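Local coordinates for dipicolinate synthase, B chain (Bacillus cereus, PDB 3MCU), which probably catalyses, together with its partner subunit DpaA, the NADP-dependent conversion of dihydrodipicolinate to the spore compound dipicolinate, at residues Met23-Leu26 and Glu27-Ile30; Asn71-Val74 and Gly75-Leu79; Met171-Leu174 and Glu175-Val178. All coordinates share one frame; numbering follows the deposited sequence.

Contact 1 (Met23-Leu26 and Glu27-Ile30); sequences MPHL and EKLI
P24 O, H25 O and L26 O accept in turn from K28 N, L29 N and I30 N, the i to i+4 ladder of an alpha-helix over its first two turns. P24 gives the most bent of the three bonds: K28 N comes to P24 O at 2.9 Å with an N-H...O angle of 149°, tilted from the carbonyl plane. The aliphatic root of K28 lies against the same oxygen, K28 CG 3.5 Å from P24 O. H25 O takes L29 N almost straight, at 175°, and L29 CG rests 3.5 Å from H25 O. The H25 imidazole stands beside the K28 chain, H25 ND1 4.4 Å from K28 CD; both polar ends turn to the carboxylate of E175. L26 O receives I30 N at 3.0 Å; with chi1 at 53°, I30 puts CG1 between its own N and carbonyl carbon, 3.2 Å from L26 O. Helix 23-31 is the crossover of the beta-alpha-beta unit formed with parallel strands 7-12 and 35-40. L26 and L29 pack on F10 and V36 of those strands, while M23, L26 and E27 meet helix 57-65.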
loop_
_atom_site.group_PDB
_atom_site.type_symbol
_atom_site.label_atom_id
_atom_site.label_comp_id
_atom_site.label_asym_id
_atom_site.label_seq_id
_atom_site.Cartn_x
_atom_site.Cartn_y
_atom_site.Cartn_z
HETATM N N MSE D 23 -23.295 25.710 -5.000
HETATM C CA MSE D 23 -23.632 27.126 -5.127
HETATM C C MSE D 23 -24.293 27.704 -3.873
HETATM O O MSE D 23 -23.878 28.744 -3.366
HETATM C CB MSE D 23 -24.545 27.338 -6.334
HETATM C CG MSE D 23 -23.819 27.731 -7.587
HETATM SE SE MSE D 23 -23.076 29.523 -7.386
HETATM C CE MSE D 23 -22.700 29.846 -9.281
ATOM N N PRO D 24 -25.343 27.038 -3.380
ATOM C CA PRO D 24 -25.995 27.473 -2.143
ATOM C C PRO D 24 -25.126 27.296 -0.902
ATOM O O PRO D 24 -25.398 27.942 0.112
ATOM C CB PRO D 24 -27.218 26.557 -2.056
ATOM C CG PRO D 24 -27.458 26.102 -3.447
ATOM C CD PRO D 24 -26.100 25.962 -4.041
ATOM N N HIS D 25 -24.114 26.431 -0.965
ATOM C CA HIS D 25 -23.239 26.218 0.195
ATOM C C HIS D 25 -22.314 27.398 0.444
ATOM O O HIS D 25 -22.137 27.819 1.588
ATOM C CB HIS D 25 -22.453 24.903 0.094
ATOM C CG HIS D 25 -23.308 23.686 0.263
ATOM N ND1 HIS D 25 -23.926 23.368 1.454
ATOM C CD2 HIS D 25 -23.664 22.716 -0.615
ATOM C CE1 HIS D 25 -24.620 22.256 1.306
ATOM N NE2 HIS D 25 -24.478 21.840 0.061
ATOM N N LEU D 26 -21.735 27.937 -0.624
ATOM C CA LEU D 26 -20.957 29.165 -0.504
ATOM C C LEU D 26 -21.803 30.218 0.204
ATOM O O LEU D 26 -21.363 30.852 1.163
ATOM C CB LEU D 26 -20.535 29.677 -1.880
ATOM C CG LEU D 26 -19.652 28.734 -2.700
ATOM C CD1 LEU D 26 -19.320 29.349 -4.053
ATOM C CD2 LEU D 26 -18.382 28.372 -1.946
ATOM N N GLU D 27 -23.034 30.372 -0.277
ATOM C CA GLU D 27 -23.984 31.322 0.286
ATOM C C GLU D 27 -24.248 31.040 1.763
ATOM O O GLU D 27 -24.304 31.958 2.574
ATOM C CB GLU D 27 -25.293 31.293 -0.517
ATOM C CG GLU D 27 -25.996 32.638 -0.609
ATOM C CD GLU D 27 -26.203 33.110 -2.045
ATOM O OE1 GLU D 27 -26.448 34.327 -2.243
ATOM O OE2 GLU D 27 -26.123 32.264 -2.971
ATOM N N LYS D 28 -24.402 29.768 2.116
ATOM C CA LYS D 28 -24.575 29.405 3.521
ATOM C C LYS D 28 -23.381 29.875 4.343
ATOM O O LYS D 28 -23.548 30.600 5.323
ATOM C CB LYS D 28 -24.764 27.897 3.697
ATOM C CG LYS D 28 -26.181 27.410 3.521
ATOM C CD LYS D 28 -26.349 26.001 4.087
ATOM C CE LYS D 28 -26.003 25.946 5.579
ATOM N NZ LYS D 28 -26.338 24.617 6.178
ATOM N N LEU D 29 -22.182 29.468 3.927
ATOM C CA LEU D 29 -20.957 29.812 4.655
ATOM C C LEU D 29 -20.813 31.314 4.893
ATOM O O LEU D 29 -20.504 31.734 5.999
ATOM C CB LEU D 29 -19.708 29.237 3.969
ATOM C CG LEU D 29 -19.625 27.706 4.072
ATOM C CD1 LEU D 29 -18.518 27.104 3.201
ATOM C CD2 LEU D 29 -19.457 27.307 5.530
ATOM N N ILE D 30 -21.051 32.115 3.859
ATOM C CA ILE D 30 -20.943 33.560 4.000
ATOM C C ILE D 30 -22.034 34.128 4.902
ATOM O O ILE D 30 -21.749 34.935 5.785
ATOM C CB ILE D 30 -20.884 34.297 2.637
ATOM C CG1 ILE D 30 -22.058 33.904 1.746
ATOM C CG2 ILE D 30 -19.551 34.014 1.927
ATOM C CD1 ILE D 30 -23.302 34.775 1.931
#

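Contact 2 (Asn71-Val74 and Gly75-Leu79)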
loop_
_atom_site.group_PDB
_atom_site.type_symbol
_atom_site.label_atom_id
_atom_site.label_comp_id
_atom_site.label_asym_id
_atom_site.label_seq_id
_atom_site.Cartn_x
_atom_site.Cartn_y
_atom_site.Cartn_z
ATOM N N ASN D 71 -6.977 29.808 -9.237
ATOM C CA ASN D 71 -7.123 28.989 -10.436
ATOM C C ASN D 71 -5.791 28.561 -11.029
ATOM O O ASN D 71 -5.713 28.194 -12.195
ATOM C CB ASN D 71 -7.933 29.733 -11.496
ATOM C CG ASN D 71 -7.290 31.047 -11.900
ATOM O OD1 ASN D 71 -6.188 31.373 -11.464
ATOM N ND2 ASN D 71 -7.976 31.805 -12.749
ATOM N N SER D 72 -4.743 28.622 -10.221
ATOM C CA SER D 72 -3.459 28.067 -10.613
ATOM C C SER D 72 -2.763 27.504 -9.390
ATOM O O SER D 72 -2.986 27.954 -8.252
ATOM C CB SER D 72 -2.574 29.121 -11.282
ATOM O OG SER D 72 -2.150 30.100 -10.355
ATOM N N ILE D 73 -1.929 26.508 -9.633
ATOM C CA ILE D 73 -1.133 25.903 -8.582
ATOM C C ILE D 73 -0.301 26.959 -7.855
ATOM O O ILE D 73 -0.169 26.923 -6.637
ATOM C CB ILE D 73 -0.240 24.782 -9.167
ATOM C CG1 ILE D 73 -1.129 23.706 -9.809
ATOM C CG2 ILE D 73 0.657 24.189 -8.104
ATOM C CD1 ILE D 73 -0.378 22.651 -10.612
ATOM N N VAL D 74 0.246 27.912 -8.598
ATOM C CA VAL D 74 1.079 28.948 -7.990
ATOM C C VAL D 74 0.239 29.922 -7.157
ATOM O O VAL D 74 0.686 30.415 -6.124
ATOM C CB VAL D 74 1.927 29.696 -9.048
ATOM C CG1 VAL D 74 2.653 30.883 -8.434
ATOM C CG2 VAL D 74 2.936 28.738 -9.683
ATOM N N GLY D 75 -0.986 30.179 -7.602
ATOM C CA GLY D 75 -1.906 31.015 -6.850
ATOM C C GLY D 75 -2.403 30.349 -5.580
ATOM O O GLY D 75 -3.022 30.988 -4.733
ATOM N N ALA D 76 -2.127 29.056 -5.445
ATOM C CA ALA D 76 -2.578 28.291 -4.289
ATOM C C ALA D 76 -1.489 28.171 -3.229
ATOM O O ALA D 76 -1.777 28.140 -2.035
ATOM C CB ALA D 76 -3.066 26.916 -4.714
ATOM N N GLU D 77 -0.239 28.138 -3.657
ATOM C CA GLU D 77 0.879 28.021 -2.717
ATOM C C GLU D 77 0.817 28.974 -1.509
ATOM O O GLU D 77 1.121 28.561 -0.389
ATOM C CB GLU D 77 2.224 28.132 -3.447
ATOM C CG GLU D 77 2.412 27.049 -4.514
ATOM C CD GLU D 77 3.785 27.069 -5.177
ATOM O OE1 GLU D 77 4.720 27.689 -4.625
ATOM O OE2 GLU D 77 3.934 26.452 -6.254
ATOM N N PRO D 78 0.419 30.242 -1.721
ATOM C CA PRO D 78 0.419 31.195 -0.599
ATOM C C PRO D 78 -0.597 30.834 0.480
ATOM O O PRO D 78 -0.545 31.409 1.566
ATOM C CB PRO D 78 0.020 32.527 -1.253
ATOM C CG PRO D 78 0.197 32.326 -2.723
ATOM C CD PRO D 78 -0.014 30.869 -2.981
ATOM N N LEU D 79 -1.510 29.912 0.175
ATOM C CA LEU D 79 -2.471 29.417 1.151
ATOM C C LEU D 79 -1.730 28.746 2.290
ATOM O O LEU D 79 -2.311 28.467 3.336
ATOM C CB LEU D 79 -3.419 28.402 0.500
ATOM C CG LEU D 79 -4.799 28.829 0.003
ATOM C CD1 LEU D 79 -4.860 30.316 -0.307
ATOM C CD2 LEU D 79 -5.274 27.985 -1.193
#
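S72 reaches forward to G75 across the first turn of the short, weakly bonded helix 73-76, and its hydroxyl does the work. From S72 CB, 4.1 Å from G75 N, the chain steps to S72 OG, which accepts from G75 N at 3.0 Å with an N-H...O angle of 148°; G75 CA lies 3.6 Å from the same OG. A chi1 of 69° sets OG between the backbone N and the carbonyl carbon of S72, the position from which a serine N-cap can meet the amide three residues on. One residue later, I73 O takes two donors from the same face of its plane. E77 N lies only modestly tilted from that plane, whereas A76 N, 3.1 Å from I73 O, stands above it, 70° out, and is not directed at a lone pair. The E77 chain also leans on this oxygen, with E77 CG 3.3 Å from I73 O, then runs extended until OE2 lies 4.2 Å from V74 CG2. P78 has no amide hydrogen to offer V74 O and presents CD instead, 3.3 Å away. The chemistry is that of a brief helix held mainly through its backbone: a side-chain oxygen serves an amide of its first turn, one carbonyl is shared by consecutive amides, and proline interrupts the ladder as the chain passes into the 3-10 segment 77-79.

Contact 3 (Met171-Leu174 and Glu175-Val178); sequences MELL and EDTV
L173 O is gripped twice by T177, once by its amide and once by its hydroxyl. T177 N lies 3.0 Å from L173 O, and T177 OG1 donates to L173 O from 2.7 Å, above the carbonyl plane. A chi1 of -54° turns OG1 back over the preceding turn to make that second bond. L174 O continues the ladder by accepting from V178 N with an N-H...O angle of 162°. Water joins the backbone to a side chain: one molecule donates to E172 O at 2.6 Å and to E175 OE2 at 3.1 Å, and accepts from D176 N, bridging the loop to the first turn of the helix. The E175 chain bends at chi2 (78°), bringing its carboxylate back beside L174, where E175 OE1 lies 4.0 Å from L174 CD2. OE2 forms a salt bridge with K28 and OE1 a hydrogen bond with H25; the lysine and the donated bond would probably stabilise the ionised form. The apolar pair is L174 CD2 and V178 CG1, 4.0 Å apart. Separately, the L173 CD2 methyl lies 3.9 Å from the carboxylate oxygen D176 OD1, where those side chains cross obliquely. These residues begin helix 174-181 just after strand 167-169. L174 and V178 pack on strand 87-94, L173 and T177 on strand 150-156, and E175 touches L29 of helix 23-31.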
loop_
_atom_site.group_PDB
_atom_site.type_symbol
_atom_site.label_atom_id
_atom_site.label_comp_id
_atom_site.label_asym_id
_atom_site.label_seq_id
_atom_site.Cartn_x
_atom_site.Cartn_y
_atom_site.Cartn_z
HETATM N N MSE D 171 -24.289 16.143 0.771
HETATM C CA MSE D 171 -23.873 17.556 0.701
HETATM C C MSE D 171 -24.538 18.477 1.724
HETATM O O MSE D 171 -23.950 19.478 2.153
HETATM C CB MSE D 171 -24.164 18.131 -0.681
HETATM C CG MSE D 171 -23.240 17.659 -1.759
HETATM SE SE MSE D 171 -21.413 18.350 -1.517
HETATM C CE MSE D 171 -20.738 17.790 -3.243
ATOM N N GLU D 172 -25.768 18.147 2.092
ATOM C CA GLU D 172 -26.548 18.997 2.973
ATOM C C GLU D 172 -25.912 19.035 4.363
ATOM O O GLU D 172 -26.156 19.960 5.136
ATOM C CB GLU D 172 -28.017 18.538 3.037
ATOM C CG GLU D 172 -28.255 17.181 3.718
ATOM C CD GLU D 172 -28.221 16.006 2.753
ATOM O OE1 GLU D 172 -27.813 16.191 1.576
ATOM O OE2 GLU D 172 -28.621 14.887 3.174
ATOM N N LEU D 173 -25.079 18.041 4.667
ATOM C CA LEU D 173 -24.395 18.010 5.950
ATOM C C LEU D 173 -23.019 18.676 5.887
ATOM O O LEU D 173 -22.223 18.533 6.817
ATOM C CB LEU D 173 -24.270 16.570 6.461
ATOM C CG LEU D 173 -25.579 15.819 6.726
ATOM C CD1 LEU D 173 -25.319 14.458 7.349
ATOM C CD2 LEU D 173 -26.509 16.649 7.615
ATOM N N LEU D 174 -22.738 19.397 4.800
ATOM C CA LEU D 174 -21.422 20.027 4.602
ATOM C C LEU D 174 -21.036 20.980 5.741
ATOM O O LEU D 174 -19.962 20.860 6.354
ATOM C CB LEU D 174 -21.364 20.752 3.256
ATOM C CG LEU D 174 -20.041 21.353 2.759
ATOM C CD1 LEU D 174 -19.991 21.403 1.237
ATOM C CD2 LEU D 174 -19.827 22.740 3.328
ATOM N N GLU D 175 -21.923 21.925 6.021
ATOM C CA GLU D 175 -21.680 22.910 7.068
ATOM C C GLU D 175 -21.545 22.267 8.449
ATOM O O GLU D 175 -20.698 22.640 9.222
ATOM C CB GLU D 175 -22.765 23.993 7.047
ATOM C CG GLU D 175 -22.750 24.863 5.773
ATOM C CD GLU D 175 -23.390 24.198 4.530
ATOM O OE1 GLU D 175 -23.228 24.753 3.412
ATOM O OE2 GLU D 175 -24.054 23.133 4.656
ATOM N N ASP D 176 -22.364 21.277 8.753
ATOM C CA ASP D 176 -22.215 20.568 10.019
ATOM C C ASP D 176 -20.862 19.891 10.138
ATOM O O ASP D 176 -20.295 19.800 11.226
ATOM C CB ASP D 176 -23.303 19.513 10.166
ATOM C CG ASP D 176 -24.636 20.117 10.503
ATOM O OD1 ASP D 176 -25.664 19.445 10.273
ATOM O OD2 ASP D 176 -24.635 21.274 10.993
ATOM N N THR D 177 -20.366 19.385 9.013
ATOM C CA THR D 177 -19.092 18.693 8.991
ATOM C C THR D 177 -17.925 19.648 9.235
ATOM O O THR D 177 -17.029 19.355 10.038
ATOM C CB THR D 177 -18.890 17.934 7.671
ATOM O OG1 THR D 177 -20.016 17.064 7.453
ATOM C CG2 THR D 177 -17.570 17.127 7.703
ATOM N N VAL D 178 -17.917 20.787 8.555
ATOM C CA VAL D 178 -16.822 21.701 8.816
ATOM C C VAL D 178 -16.875 22.318 10.225
ATOM O O VAL D 178 -15.844 22.608 10.795
ATOM C CB VAL D 178 -16.553 22.738 7.684
ATOM C CG1 VAL D 178 -17.319 22.407 6.418
ATOM C CG2 VAL D 178 -16.749 24.174 8.169
HETATM O O HOH W 1 -24.978 21.366 7.012
#

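Each contact closes just one or two helical turns, and the three follow in series without nesting or crossing. Contact 1 comes first, between strands 7-12 and 35-40. Contact 2 follows after helix 57-65 and before strand 87-94; its A76 and L79 lie against helix 109-118, and its nearest atoms are about 13 Å from contact 1 and about 15 Å from contact 3. Contact 3 starts the last helix, 174-181. Far apart in sequence, contacts 1 and 3 touch in space: E175 OE2 forms a salt bridge with K28 NZ at 3.1 Å, and E175 OE1 probably a hydrogen bond with H25 ND1. Helices 23-31 and 174-181 are thereby joined directly.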